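Local coordinates for interferon alpha/beta receptor 1 (PDB 3WCY), which pairs with IFNAR2 to form the heterodimeric receptor for type I interferons, whose binding activates JAK-STAT signalling, at residues C173-A178 with S187-V192; P310-T315 with E390-K395. One frame throughout, in Å; residues are numbered along the deposited sequence.

Contact 1 of 2, residues C173-A178 with S187-V192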
ATOM      1  N   CYS A 173     -18.720 -13.517 -16.190  1.00 88.77           N
ATOM      2  CA  CYS A 173     -18.454 -14.406 -15.058  1.00 87.61           C
ATOM      3  C   CYS A 173     -17.096 -14.098 -14.432  1.00 90.76           C
ATOM      4  O   CYS A 173     -16.162 -13.719 -15.145  1.00 90.67           O
ATOM      5  CB  CYS A 173     -18.603 -15.872 -15.449  1.00 88.64           C
ATOM      6  SG  CYS A 173     -20.254 -16.300 -16.072  1.00 93.34           S
ATOM      7  N   LEU A 174     -17.021 -14.175 -13.081  1.00 86.12           N
ATOM      8  CA  LEU A 174     -15.858 -13.795 -12.273  1.00 84.53           C
ATOM      9  C   LEU A 174     -15.218 -14.911 -11.445  1.00 85.94           C
ATOM     10  O   LEU A 174     -15.892 -15.860 -11.037  1.00 84.86           O
ATOM     11  CB  LEU A 174     -16.244 -12.636 -11.327  1.00 83.90           C
ATOM     12  CG  LEU A 174     -16.334 -11.193 -11.864  1.00 89.15           C
ATOM     13  CD1 LEU A 174     -15.022 -10.680 -12.339  1.00 89.84           C
ATOM     14  CD2 LEU A 174     -17.485 -10.971 -12.844  1.00 92.20           C
ATOM     15  N   GLU A 175     -13.912 -14.742 -11.154  1.00 81.67           N
ATOM     16  CA  GLU A 175     -13.077 -15.643 -10.359  1.00 81.61           C
ATOM     17  C   GLU A 175     -11.994 -14.821  -9.630  1.00 85.15           C
ATOM     18  O   GLU A 175     -11.198 -14.137 -10.280  1.00 84.43           O
ATOM     19  CB  GLU A 175     -12.447 -16.722 -11.257  1.00 84.22           C
ATOM     20  CG  GLU A 175     -12.741 -18.141 -10.792  1.00 96.99           C
ATOM     21  CD  GLU A 175     -12.041 -19.271 -11.531  1.00109.42           C
ATOM     22  OE1 GLU A 175     -11.236 -18.987 -12.450  1.00 97.52           O
ATOM     23  OE2 GLU A 175     -12.289 -20.448 -11.174  1.00 89.61           O
ATOM     24  N   VAL A 176     -11.995 -14.857  -8.281  1.00 81.84           N
ATOM     25  CA  VAL A 176     -11.057 -14.099  -7.438  1.00 81.26           C
ATOM     26  C   VAL A 176     -10.153 -15.039  -6.647  1.00 86.99           C
ATOM     27  O   VAL A 176     -10.637 -15.917  -5.931  1.00 87.33           O
ATOM     28  CB  VAL A 176     -11.776 -13.073  -6.513  1.00 83.80           C
ATOM     29  CG1 VAL A 176     -10.783 -12.269  -5.679  1.00 82.36           C
ATOM     30  CG2 VAL A 176     -12.677 -12.137  -7.312  1.00 83.57           C
ATOM     31  N   LYS A 177      -8.841 -14.820  -6.766  1.00 84.36           N
ATOM     32  CA  LYS A 177      -7.784 -15.569  -6.096  1.00 84.86           C
ATOM     33  C   LYS A 177      -7.149 -14.691  -4.997  1.00 90.56           C
ATOM     34  O   LYS A 177      -6.823 -13.520  -5.248  1.00 89.76           O
ATOM     35  CB  LYS A 177      -6.723 -15.976  -7.138  1.00 87.01           C
ATOM     36  CG  LYS A 177      -5.610 -16.892  -6.648  1.00 94.54           C
ATOM     37  CD  LYS A 177      -4.606 -17.157  -7.769  1.00106.97           C
ATOM     38  CE  LYS A 177      -3.816 -18.441  -7.602  1.00119.63           C
ATOM     39  NZ  LYS A 177      -4.611 -19.652  -7.951  1.00122.70           N
ATOM     40  N   ALA A 178      -6.972 -15.256  -3.789  1.00 88.05           N
ATOM     41  CA  ALA A 178      -6.304 -14.551  -2.694  1.00 87.37           C
ATOM     42  C   ALA A 178      -4.858 -15.000  -2.678  1.00 93.30           C
ATOM     43  O   ALA A 178      -4.576 -16.202  -2.649  1.00 93.36           O
ATOM     44  CB  ALA A 178      -6.967 -14.865  -1.364  1.00 87.95           C
ATOM     45  N   SER A 187      -4.181 -19.080  -2.655  1.00101.01           N
ATOM     46  CA  SER A 187      -5.507 -19.683  -2.493  1.00 99.95           C
ATOM     47  C   SER A 187      -6.063 -20.250  -3.805  1.00101.64           C
ATOM     48  O   SER A 187      -5.798 -19.698  -4.877  1.00100.72           O
ATOM     49  CB  SER A 187      -6.482 -18.644  -1.947  1.00101.33           C
ATOM     50  OG  SER A 187      -7.515 -19.233  -1.180  1.00108.19           O
ATOM     51  N   ASN A 188      -6.866 -21.334  -3.715  1.00 97.04           N
ATOM     52  CA  ASN A 188      -7.551 -21.906  -4.877  1.00 96.99           C
ATOM     53  C   ASN A 188      -8.604 -20.870  -5.284  1.00 97.78           C
ATOM     54  O   ASN A 188      -9.215 -20.279  -4.396  1.00 97.50           O
ATOM     55  CB  ASN A 188      -8.250 -23.233  -4.508  1.00 99.68           C
ATOM     56  CG  ASN A 188      -7.350 -24.443  -4.338  1.00128.20           C
ATOM     57  OD1 ASN A 188      -6.183 -24.474  -4.757  1.00123.95           O
ATOM     58  ND2 ASN A 188      -7.897 -25.496  -3.744  1.00120.89           N
ATOM     59  N   TYR A 189      -8.793 -20.614  -6.599  1.00 91.47           N
ATOM     60  CA  TYR A 189      -9.786 -19.637  -7.093  1.00 88.46           C
ATOM     61  C   TYR A 189     -11.184 -19.900  -6.505  1.00 89.83           C
ATOM     62  O   TYR A 189     -11.545 -21.054  -6.246  1.00 90.18           O
ATOM     63  CB  TYR A 189      -9.877 -19.669  -8.626  1.00 89.10           C
ATOM     64  CG  TYR A 189      -8.954 -18.719  -9.352  1.00 88.94           C
ATOM     65  CD1 TYR A 189      -7.737 -19.156  -9.863  1.00 91.38           C
ATOM     66  CD2 TYR A 189      -9.333 -17.405  -9.604  1.00 88.57           C
ATOM     67  CE1 TYR A 189      -6.899 -18.298 -10.575  1.00 91.82           C
ATOM     68  CE2 TYR A 189      -8.509 -16.537 -10.320  1.00 89.30           C
ATOM     69  CZ  TYR A 189      -7.287 -16.986 -10.798  1.00 97.63           C
ATOM     70  OH  TYR A 189      -6.453 -16.133 -11.485  1.00 97.75           O
ATOM     71  N   SER A 190     -11.962 -18.828  -6.302  1.00 83.46           N
ATOM     72  CA  SER A 190     -13.321 -18.910  -5.771  1.00 82.48           C
ATOM     73  C   SER A 190     -14.269 -19.590  -6.772  1.00 86.30           C
ATOM     74  O   SER A 190     -13.948 -19.671  -7.968  1.00 86.86           O
ATOM     75  CB  SER A 190     -13.836 -17.515  -5.431  1.00 84.82           C
ATOM     76  OG  SER A 190     -13.694 -16.631  -6.530  1.00 92.61           O
ATOM     77  N   THR A 191     -15.429 -20.095  -6.284  1.00 81.29           N
ATOM     78  CA  THR A 191     -16.441 -20.706  -7.152  1.00 81.10           C
ATOM     79  C   THR A 191     -16.874 -19.612  -8.121  1.00 83.61           C
ATOM     80  O   THR A 191     -17.038 -18.460  -7.698  1.00 82.91           O
ATOM     81  CB  THR A 191     -17.624 -21.258  -6.326  1.00 87.68           C
ATOM     82  OG1 THR A 191     -17.170 -22.312  -5.475  1.00 89.84           O
ATOM     83  CG2 THR A 191     -18.737 -21.792  -7.192  1.00 84.48           C
ATOM     84  N   VAL A 192     -16.970 -19.939  -9.421  1.00 79.81           N
ATOM     85  CA  VAL A 192     -17.362 -18.966 -10.444  1.00 78.75           C
ATOM     86  C   VAL A 192     -18.714 -18.284 -10.118  1.00 80.29           C
ATOM     87  O   VAL A 192     -19.628 -18.928  -9.602  1.00 78.81           O
ATOM     88  CB  VAL A 192     -17.240 -19.509 -11.898  1.00 83.31           C
ATOM     89  CG1 VAL A 192     -18.272 -20.593 -12.186  1.00 84.53           C
ATOM     90  CG2 VAL A 192     -17.336 -18.391 -12.929  1.00 82.63           C
TER

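Contact 2 of 2, residues P310-T315 with E390-K395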
ATOM      1  N   PRO A 310      19.266  17.515 -11.117  1.00108.79           N
ATOM      2  CA  PRO A 310      20.666  17.068 -11.238  1.00107.30           C
ATOM      3  C   PRO A 310      21.455  17.888 -12.265  1.00108.41           C
ATOM      4  O   PRO A 310      20.858  18.686 -12.996  1.00109.17           O
ATOM      5  CB  PRO A 310      20.535  15.594 -11.666  1.00108.94           C
ATOM      6  CG  PRO A 310      19.064  15.307 -11.768  1.00113.33           C
ATOM      7  CD  PRO A 310      18.372  16.624 -11.877  1.00109.82           C
ATOM      8  N   VAL A 311      22.791  17.700 -12.325  1.00101.58           N
ATOM      9  CA  VAL A 311      23.635  18.424 -13.287  1.00101.48           C
ATOM     10  C   VAL A 311      23.991  17.532 -14.483  1.00104.86           C
ATOM     11  O   VAL A 311      24.818  16.621 -14.372  1.00103.76           O
ATOM     12  CB  VAL A 311      24.865  19.153 -12.679  1.00104.23           C
ATOM     13  CG1 VAL A 311      25.472  20.116 -13.692  1.00105.68           C
ATOM     14  CG2 VAL A 311      24.503  19.892 -11.395  1.00102.45           C
ATOM     15  N   ILE A 312      23.341  17.809 -15.622  1.00101.86           N
ATOM     16  CA  ILE A 312      23.495  17.091 -16.884  1.00102.63           C
ATOM     17  C   ILE A 312      24.745  17.544 -17.667  1.00107.09           C
ATOM     18  O   ILE A 312      25.028  18.745 -17.756  1.00107.18           O
ATOM     19  CB  ILE A 312      22.161  17.112 -17.703  1.00106.53           C
ATOM     20  CG1 ILE A 312      22.114  16.003 -18.762  1.00108.34           C
ATOM     21  CG2 ILE A 312      21.808  18.502 -18.277  1.00108.90           C
ATOM     22  CD1 ILE A 312      20.710  15.670 -19.297  1.00118.88           C
ATOM     23  N   THR A 313      25.504  16.566 -18.195  1.00103.69           N
ATOM     24  CA  THR A 313      26.721  16.776 -18.986  1.00105.06           C
ATOM     25  C   THR A 313      26.569  16.043 -20.326  1.00110.77           C
ATOM     26  O   THR A 313      26.239  14.854 -20.341  1.00110.06           O
ATOM     27  CB  THR A 313      27.969  16.299 -18.215  1.00111.79           C
ATOM     28  OG1 THR A 313      27.836  16.565 -16.815  1.00111.25           O
ATOM     29  CG2 THR A 313      29.231  16.934 -18.723  1.00110.86           C
ATOM     30  N   VAL A 314      26.774  16.751 -21.446  1.00109.11           N
ATOM     31  CA  VAL A 314      26.640  16.141 -22.774  1.00110.49           C
ATOM     32  C   VAL A 314      27.936  16.141 -23.559  1.00116.29           C
ATOM     33  O   VAL A 314      28.598  17.168 -23.670  1.00117.53           O
ATOM     34  CB  VAL A 314      25.421  16.611 -23.610  1.00115.22           C
ATOM     35  CG1 VAL A 314      24.107  16.180 -22.965  1.00113.19           C
ATOM     36  CG2 VAL A 314      25.437  18.117 -23.846  1.00116.19           C
ATOM     37  N   THR A 315      28.305  14.979 -24.078  1.00113.36           N
ATOM     38  CA  THR A 315      29.521  14.802 -24.856  1.00114.87           C
ATOM     39  C   THR A 315      29.138  14.191 -26.200  1.00119.94           C
ATOM     40  O   THR A 315      28.896  12.984 -26.306  1.00118.45           O
ATOM     41  CB  THR A 315      30.568  14.007 -24.056  1.00121.38           C
ATOM     42  OG1 THR A 315      30.572  14.446 -22.696  1.00118.28           O
ATOM     43  CG2 THR A 315      31.957  14.133 -24.633  1.00121.24           C
ATOM     44  N   GLU A 390      17.237  21.299 -16.480  1.00114.83           N
ATOM     45  CA  GLU A 390      16.835  22.304 -17.460  1.00117.26           C
ATOM     46  C   GLU A 390      17.286  21.798 -18.832  1.00123.42           C
ATOM     47  O   GLU A 390      18.193  20.959 -18.898  1.00123.27           O
ATOM     48  CB  GLU A 390      17.474  23.672 -17.144  1.00119.52           C
ATOM     49  CG  GLU A 390      17.058  24.274 -15.808  1.00129.88           C
ATOM     50  CD  GLU A 390      15.605  24.695 -15.699  1.00150.66           C
ATOM     51  OE1 GLU A 390      15.259  25.774 -16.233  1.00148.44           O
ATOM     52  OE2 GLU A 390      14.816  23.949 -15.076  1.00141.22           O
ATOM     53  N   LYS A 391      16.648  22.278 -19.919  1.00121.28           N
ATOM     54  CA  LYS A 391      16.974  21.869 -21.288  1.00122.33           C
ATOM     55  C   LYS A 391      18.393  22.285 -21.707  1.00125.91           C
ATOM     56  O   LYS A 391      18.749  23.464 -21.627  1.00126.10           O
ATOM     57  CB  LYS A 391      15.928  22.385 -22.289  1.00126.58           C
ATOM     58  N   LEU A 392      19.202  21.294 -22.118  1.00121.27           N
ATOM     59  CA  LEU A 392      20.576  21.476 -22.578  1.00121.41           C
ATOM     60  C   LEU A 392      20.663  20.928 -24.008  1.00125.67           C
ATOM     61  O   LEU A 392      20.592  19.716 -24.220  1.00124.47           O
ATOM     62  CB  LEU A 392      21.559  20.766 -21.624  1.00119.58           C
ATOM     63  CG  LEU A 392      23.034  21.181 -21.697  1.00124.81           C
ATOM     64  CD1 LEU A 392      23.270  22.512 -21.002  1.00124.88           C
ATOM     65  CD2 LEU A 392      23.916  20.135 -21.054  1.00125.17           C
ATOM     66  N   CYS A 393      20.752  21.839 -24.986  1.00123.80           N
ATOM     67  CA  CYS A 393      20.794  21.523 -26.408  1.00125.58           C
ATOM     68  C   CYS A 393      22.211  21.388 -26.957  1.00129.60           C
ATOM     69  O   CYS A 393      23.007  22.314 -26.825  1.00129.71           O
ATOM     70  CB  CYS A 393      19.982  22.543 -27.202  1.00128.23           C
ATOM     71  SG  CYS A 393      18.406  21.910 -27.836  1.00132.64           S
ATOM     72  N   GLU A 394      22.509  20.248 -27.608  1.00126.56           N
ATOM     73  CA  GLU A 394      23.807  19.985 -28.239  1.00127.91           C
ATOM     74  C   GLU A 394      23.663  19.389 -29.649  1.00133.92           C
ATOM     75  O   GLU A 394      22.875  18.465 -29.861  1.00132.66           O
ATOM     76  CB  GLU A 394      24.698  19.103 -27.343  1.00127.48           C
ATOM     77  CG  GLU A 394      26.089  18.787 -27.893  1.00140.06           C
ATOM     78  CD  GLU A 394      27.026  19.959 -28.135  1.00169.00           C
ATOM     79  OE1 GLU A 394      27.269  20.739 -27.185  1.00167.50           O
ATOM     80  OE2 GLU A 394      27.557  20.069 -29.265  1.00166.98           O
ATOM     81  N   LYS A 395      24.439  19.926 -30.603  1.00132.96           N
ATOM     82  CA  LYS A 395      24.469  19.457 -31.981  1.00135.30           C
ATOM     83  C   LYS A 395      25.451  18.298 -32.088  1.00140.02           C
ATOM     84  O   LYS A 395      26.526  18.339 -31.486  1.00139.00           O
ATOM     85  CB  LYS A 395      24.863  20.591 -32.936  1.00140.44           C
TER

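Contact 1 of 2, residues C173-A178 with S187-V192
The phenol ring of Y189 lies across the side chain of K177, whose CB stands 3.8 Å from the ring centroid and nearly on its normal, a CH-pi contact over the face. K177 has CG anti to the backbone N (chi1 -174°); farther out its CD meets CE1 of the ring, while a bend at chi4 brings NZ to a weak hydrogen bond with S187 O. On the opposite face lies the carboxylate of E175, with OE1 3.7 Å above the ring plane and shifted toward the rim, the two planes 25° apart. The side chains of E175 and K177 each cross that of Y189 at about a right angle, and beyond the ring E175 OE1 makes long, weak ion pairs with R142 and K151. An alanine at Y189 would probably open a gap between the K177 chain and the E175 carboxylate, leaving both freer to turn.

The setting is the second fibronectin type III domain. Strand 171-179 is followed by a loop that runs back antiparallel to it with extended, polyproline-like torsions from N188 to V192, before strand 193-196 begins. In position and bonding this recalls the WSXWS segment of class I cytokine receptors, where serine hydroxyls also stand in for backbone groups. Here S190 OG accepts from V176 N at 3.0 Å, almost straight at 165°, and S190 N returns a bond to V176 O at 3.2 Å from above the carbonyl plane.

Toward the later end of the strand, S187 N makes a weak bond to A178 O, and S187 OG is held by M102 O. At the other end V192 CG2 packs 3.8 Å from C173 CB, next to the disulfide that ties C173 to C194.

Contact 2 of 2, residues P310-T315 with E390-K395
Strands 311-315 and 392-395 run side by side in the same direction, their short axes 5° apart and 8.4 Å from each other at closest. I312 faces L392 and V314 faces E394, with the CA atoms of V314 and E394 7.3 Å apart, a spacing bridged by side chains. Each backbone is bonded to a neighbour in its own sheet instead: T313 pairs with Y324, and L392 with V372. This is the edge of the sandwich in the fourth fibronectin type III domain, where the outermost first strand of one sheet draws up beside the outermost last strand of the other.

L392 supplies the middle of the contact. CG is anti to the backbone N (chi1 -162°), which sets the branch point from which CD2 reaches I312 and V314. This CD2 methyl touches I312 CG2 at 3.8 Å and V314 CG2 at the same distance, and also comes against I312 O.

V314 has CG2 in the crowded position between its backbone N and carbonyl carbon, and this methyl does double duty, lying 3.7 Å from E394 CB as well as against the leucine. E394 therefore joins through the aliphatic root of its chain. Farther in, I312 rests on V323, V372 and A374, thus touching both sheets, while C393 turns away from strand 311-315 and forms its disulfide with C371.

Across this seam the attraction is mostly methyl against methyl, with one methylene, E394 CB; it lacks direction and charge, and the alignment of the strands is probably set by the backbone bonding within each sheet.

Overall arrangement
Contacts 1 and 2 are successive along the chain, one in the second fibronectin type III domain and the other in the fourth, on opposite sides of the chain's centre. Their centres are 52 Å apart and their nearest atoms about 39 Å, so neither touches the other. The two show different neighbours of the final strand: contact 1 lays the run leading into strand 193-196 along the preceding strand, with polar and aromatic groups; contact 2 sets strand 392-395 beside the first strand of the other sheet, through apolar groups. Each domain adds an equivalent disulfide, C173 with C194 and C371 with C393, linking its last two strands.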